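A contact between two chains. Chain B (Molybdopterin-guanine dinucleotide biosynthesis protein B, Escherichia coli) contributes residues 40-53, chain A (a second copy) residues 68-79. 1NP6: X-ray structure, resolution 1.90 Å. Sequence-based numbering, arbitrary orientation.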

# COMPACT_ATOMS: atom_id res chain seq x y z
N ILE B 40 -7.55 -0.66 -9.48
CA ILE B 40 -6.79 0.60 -9.38
C ILE B 40 -7.76 1.77 -9.60
O ILE B 40 -8.46 1.84 -10.62
CB ILE B 40 -5.65 0.63 -10.44
CG1 ILE B 40 -4.74 -0.60 -10.32
CG2 ILE B 40 -4.87 1.95 -10.31
CD1 ILE B 40 -3.55 -0.67 -11.38
N LYS B 41 -7.80 2.68 -8.64
CA LYS B 41 -8.79 3.75 -8.62
C LYS B 41 -8.12 5.10 -8.35
O LYS B 41 -7.15 5.18 -7.59
CB LYS B 41 -9.81 3.46 -7.50
CG LYS B 41 -10.97 4.45 -7.36
CD LYS B 41 -11.92 4.06 -6.22
CE LYS B 41 -12.55 5.29 -5.57
NZ LYS B 41 -13.81 5.77 -6.25
N HIS B 42 -8.65 6.16 -8.95
CA HIS B 42 -8.29 7.54 -8.60
C HIS B 42 -9.32 8.17 -7.65
O HIS B 42 -10.52 7.90 -7.77
CB HIS B 42 -8.19 8.38 -9.88
CG HIS B 42 -7.56 9.72 -9.67
ND1 HIS B 42 -8.30 10.88 -9.56
CD2 HIS B 42 -6.26 10.09 -9.57
CE1 HIS B 42 -7.48 11.91 -9.40
NE2 HIS B 42 -6.24 11.45 -9.40
N THR B 43 -8.85 8.99 -6.71
CA THR B 43 -9.73 9.71 -5.79
C THR B 43 -9.29 11.17 -5.63
O THR B 43 -8.11 11.49 -5.77
CB THR B 43 -9.86 8.96 -4.41
OG1 THR B 43 -10.92 9.53 -3.63
CG2 THR B 43 -8.63 9.14 -3.51
N HIS B 44 -10.24 12.05 -5.32
CA HIS B 44 -9.91 13.46 -5.08
C HIS B 44 -9.94 13.81 -3.59
O HIS B 44 -9.69 14.97 -3.22
CB HIS B 44 -10.81 14.39 -5.90
CG HIS B 44 -10.55 14.33 -7.37
ND1 HIS B 44 -9.47 14.95 -7.95
CD2 HIS B 44 -11.22 13.71 -8.37
CE1 HIS B 44 -9.49 14.72 -9.25
NE2 HIS B 44 -10.54 13.97 -9.53
N HIS B 45 -10.21 12.82 -2.74
CA HIS B 45 -10.28 13.05 -1.30
C HIS B 45 -8.90 12.96 -0.60
O HIS B 45 -7.90 12.54 -1.20
CB HIS B 45 -11.35 12.14 -0.64
N ASP B 46 -8.87 13.36 0.67
CA ASP B 46 -7.65 13.34 1.49
C ASP B 46 -7.50 11.97 2.15
O ASP B 46 -8.21 11.65 3.09
CB ASP B 46 -7.71 14.45 2.54
CG ASP B 46 -6.46 14.56 3.41
OD1 ASP B 46 -5.52 13.74 3.28
OD2 ASP B 46 -6.33 15.44 4.28
N MET B 47 -6.56 11.17 1.64
CA MET B 47 -6.33 9.79 2.12
C MET B 47 -5.87 9.68 3.59
O MET B 47 -5.96 8.61 4.18
CB MET B 47 -5.37 9.04 1.16
CG MET B 47 -5.93 8.95 -0.27
SD MET B 47 -4.88 8.22 -1.51
CE MET B 47 -4.67 6.60 -0.81
N ASP B 48 -5.42 10.80 4.17
CA ASP B 48 -5.00 10.85 5.58
C ASP B 48 -6.16 10.62 6.56
O ASP B 48 -5.93 10.23 7.70
CB ASP B 48 -4.39 12.22 5.92
CG ASP B 48 -2.93 12.36 5.48
OD1 ASP B 48 -2.26 11.36 5.14
OD2 ASP B 48 -2.39 13.48 5.47
N VAL B 49 -7.39 10.89 6.11
CA VAL B 49 -8.58 10.82 6.97
C VAL B 49 -9.04 9.41 7.45
O VAL B 49 -9.25 9.23 8.65
CB VAL B 49 -9.76 11.69 6.39
CG1 VAL B 49 -11.07 11.46 7.16
CG2 VAL B 49 -9.39 13.19 6.40
N ASP B 50 -9.21 8.44 6.54
CA ASP B 50 -9.42 7.00 6.88
C ASP B 50 -8.03 6.40 7.19
O ASP B 50 -7.08 6.92 6.65
CB ASP B 50 -10.14 6.28 5.74
CG ASP B 50 -10.35 7.16 4.51
OD1 ASP B 50 -9.34 7.58 3.90
OD2 ASP B 50 -11.48 7.46 4.08
N LYS B 51 -7.83 5.29 7.91
CA LYS B 51 -8.29 3.92 7.65
C LYS B 51 -8.12 3.47 6.18
O LYS B 51 -9.06 3.55 5.39
CB LYS B 51 -9.65 3.56 8.27
CG LYS B 51 -9.53 2.42 9.28
CD LYS B 51 -10.71 2.39 10.26
CE LYS B 51 -10.67 1.16 11.16
NZ LYS B 51 -9.72 1.32 12.31
N PRO B 52 -6.93 3.00 5.82
CA PRO B 52 -5.76 2.90 6.71
C PRO B 52 -4.72 4.04 6.64
O PRO B 52 -3.61 3.88 7.18
CB PRO B 52 -5.10 1.60 6.23
CG PRO B 52 -5.40 1.59 4.74
CD PRO B 52 -6.63 2.44 4.49
N GLY B 53 -5.06 5.15 5.99
CA GLY B 53 -4.20 6.32 5.99
C GLY B 53 -3.94 6.86 7.38
O GLY B 53 -2.83 7.28 7.70
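Chain A 68-79: IVASQQRWALMT

Chain A lies on chain B first as the neighbouring strand of a shared sheet. Residues 68-70 run parallel to residues 40-42, with axes 4.8 Å apart at closest approach and crossing at -21°. I40(B) pairs with I68(A), K41(B) with V69(A) and H42(B) with A70(A). The N of K41(B) donates to O of I68(A) at 2.9 Å, N of A70(A) to O of K41(B) at 2.9 Å, and N of T43(B) to O of A70(A) at 3.0 Å. In chain A the strand then turns back, and 74-79 forms a second strand beside the first, on the side of 68-70 remote from strand 40-42, where the later loop of chain B reaches it: N of A76(A) donates to O of V69(A) at 2.9 Å.

Side chains alternate between the two faces. I40(B) and I68(A), both m,t at chi1 and chi2, share one face, where their CG2 atoms meet at 4.1 Å; beta-branched residues favour such extended backbone. H42(B) and A70(A) follow on that face. A70(A) is buried here, its methyl on the same face as the imidazole of H42(B), while H42(B), with chi1 t, brings CD2 within 3.4 Å of O of A70(A). On the other face are K41(B) and V69(A). The lysine leaves the sheet in t and leads its amine away from chain A, so that its aliphatic part is what remains near the strand. V69(A), also t, places CG1 3.6 Å from CG2 of T43(B).

M47(B) loses the most surface here. It lies in the type I turn D46(B)-V49(B) and points toward chain A. Its m,t,p conformation extends the chain and then bends the terminal methyl, so that CE reaches CB of A76(A) at 3.5 Å and CG1 of V69(A) at 3.9 Å. An unbranched, flexible thioether can follow such a path, and the alanine's short side chain receives its tip. SD lies 3.3 Å from OG of S71(A), whose p rotamer directs that hydroxyl to donate to O of R74(A) at 2.8 Å, bracing the chain A turn.

R74(A), p,t at chi1 and chi2, carries its guanidinium to two aspartates. NH2 forms a salt bridge with OD1 of D46(B) at 2.6 Å, including a weak hydrogen bond, and another with OD2 of D48(B) at 3.2 Å. The latter oxygen sits over the guanidinium face, so charge alone acts. OD1 of D46(B) also accepts from N of D48(B) at 3.1 Å. Water 1 joins N of M47(B) (2.8 Å) to OG of S71(A) (2.9 Å). Beyond the turn, P52(B), after a cis peptide, rests CD against SD of M78(A) at 3.7 Å.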

# COMPACT_ATOMS: atom_id res chain seq x y z
N ILE A 68 -5.37 -0.52 -5.30
CA ILE A 68 -4.57 0.70 -5.30
C ILE A 68 -5.49 1.93 -5.38
O ILE A 68 -6.42 1.96 -6.18
CB ILE A 68 -3.53 0.71 -6.46
CG1 ILE A 68 -2.36 -0.20 -6.13
CG2 ILE A 68 -3.02 2.17 -6.71
CD1 ILE A 68 -1.47 -0.47 -7.32
N VAL A 69 -5.26 2.90 -4.50
CA VAL A 69 -6.01 4.17 -4.51
C VAL A 69 -4.99 5.29 -4.63
O VAL A 69 -4.08 5.41 -3.80
CB VAL A 69 -6.90 4.36 -3.24
CG1 VAL A 69 -7.56 5.75 -3.24
CG2 VAL A 69 -7.96 3.29 -3.14
N ALA A 70 -5.11 6.08 -5.70
CA ALA A 70 -4.13 7.11 -6.03
C ALA A 70 -4.74 8.50 -5.93
O ALA A 70 -5.82 8.77 -6.47
CB ALA A 70 -3.61 6.89 -7.42
N SER A 71 -4.04 9.40 -5.24
CA SER A 71 -4.47 10.79 -5.13
C SER A 71 -3.31 11.72 -5.45
O SER A 71 -2.19 11.26 -5.68
CB SER A 71 -5.01 11.11 -3.73
OG SER A 71 -3.98 11.13 -2.75
N GLN A 72 -3.57 13.03 -5.45
CA GLN A 72 -2.53 14.04 -5.71
C GLN A 72 -1.35 13.92 -4.74
O GLN A 72 -0.20 13.93 -5.15
CB GLN A 72 -3.13 15.45 -5.61
CG GLN A 72 -2.28 16.54 -6.26
CD GLN A 72 -2.94 17.90 -6.17
OE1 GLN A 72 -4.05 18.09 -6.66
NE2 GLN A 72 -2.25 18.84 -5.53
N GLN A 73 -1.67 13.78 -3.45
CA GLN A 73 -0.67 13.87 -2.37
C GLN A 73 0.15 12.59 -2.17
O GLN A 73 1.28 12.64 -1.65
CB GLN A 73 -1.38 14.20 -1.04
CG GLN A 73 -1.99 15.61 -0.93
CD GLN A 73 -3.39 15.76 -1.54
OE1 GLN A 73 -4.26 14.88 -1.38
NE2 GLN A 73 -3.61 16.88 -2.22
N ARG A 74 -0.44 11.45 -2.57
CA ARG A 74 0.04 10.12 -2.19
C ARG A 74 -0.80 9.00 -2.80
O ARG A 74 -1.94 9.24 -3.26
CB ARG A 74 0.06 9.96 -0.66
CG ARG A 74 -1.28 10.16 0.03
CD ARG A 74 -1.13 10.65 1.45
NE ARG A 74 -2.18 11.62 1.70
CZ ARG A 74 -2.00 12.84 2.17
NH1 ARG A 74 -0.79 13.28 2.49
NH2 ARG A 74 -3.06 13.61 2.33
N TRP A 75 -0.25 7.79 -2.84
CA TRP A 75 -1.03 6.60 -3.24
C TRP A 75 -0.85 5.41 -2.27
O TRP A 75 0.17 5.32 -1.57
CB TRP A 75 -0.75 6.20 -4.71
CG TRP A 75 0.65 5.71 -4.99
CD1 TRP A 75 1.75 6.48 -5.28
CD2 TRP A 75 1.11 4.34 -5.01
NE1 TRP A 75 2.85 5.69 -5.48
CE2 TRP A 75 2.50 4.37 -5.33
CE3 TRP A 75 0.50 3.09 -4.81
CZ2 TRP A 75 3.28 3.20 -5.41
CZ3 TRP A 75 1.28 1.92 -4.92
CH2 TRP A 75 2.66 1.99 -5.22
N ALA A 76 -1.84 4.52 -2.24
CA ALA A 76 -1.86 3.38 -1.33
C ALA A 76 -2.07 2.06 -2.04
O ALA A 76 -2.83 2.00 -3.02
CB ALA A 76 -2.94 3.57 -0.24
N LEU A 77 -1.41 1.02 -1.53
CA LEU A 77 -1.71 -0.37 -1.92
C LEU A 77 -2.26 -1.12 -0.70
O LEU A 77 -1.57 -1.22 0.33
CB LEU A 77 -0.47 -1.09 -2.44
CG LEU A 77 -0.41 -2.57 -2.92
CD1 LEU A 77 0.01 -3.50 -1.83
CD2 LEU A 77 -1.68 -3.10 -3.60
N MET A 78 -3.45 -1.68 -0.84
CA MET A 78 -4.10 -2.42 0.25
C MET A 78 -4.34 -3.88 -0.13
O MET A 78 -4.98 -4.19 -1.14
CB MET A 78 -5.38 -1.72 0.68
CG MET A 78 -5.10 -0.32 1.29
SD MET A 78 -6.38 0.89 1.10
CE MET A 78 -6.49 1.05 -0.70
N THR A 79 -3.77 -4.78 0.69
CA THR A 79 -3.76 -6.20 0.40
C THR A 79 -4.50 -6.96 1.53
O THR A 79 -4.02 -7.00 2.65
CB THR A 79 -2.32 -6.72 0.28
OG1 THR A 79 -1.66 -6.12 -0.88
CG2 THR A 79 -2.33 -8.24 -0.04
O HOH W 1 -4.65 12.14 -0.09
O HOH W 2 -6.47 13.76 -6.20
O HOH W 3 -6.80 14.28 -2.75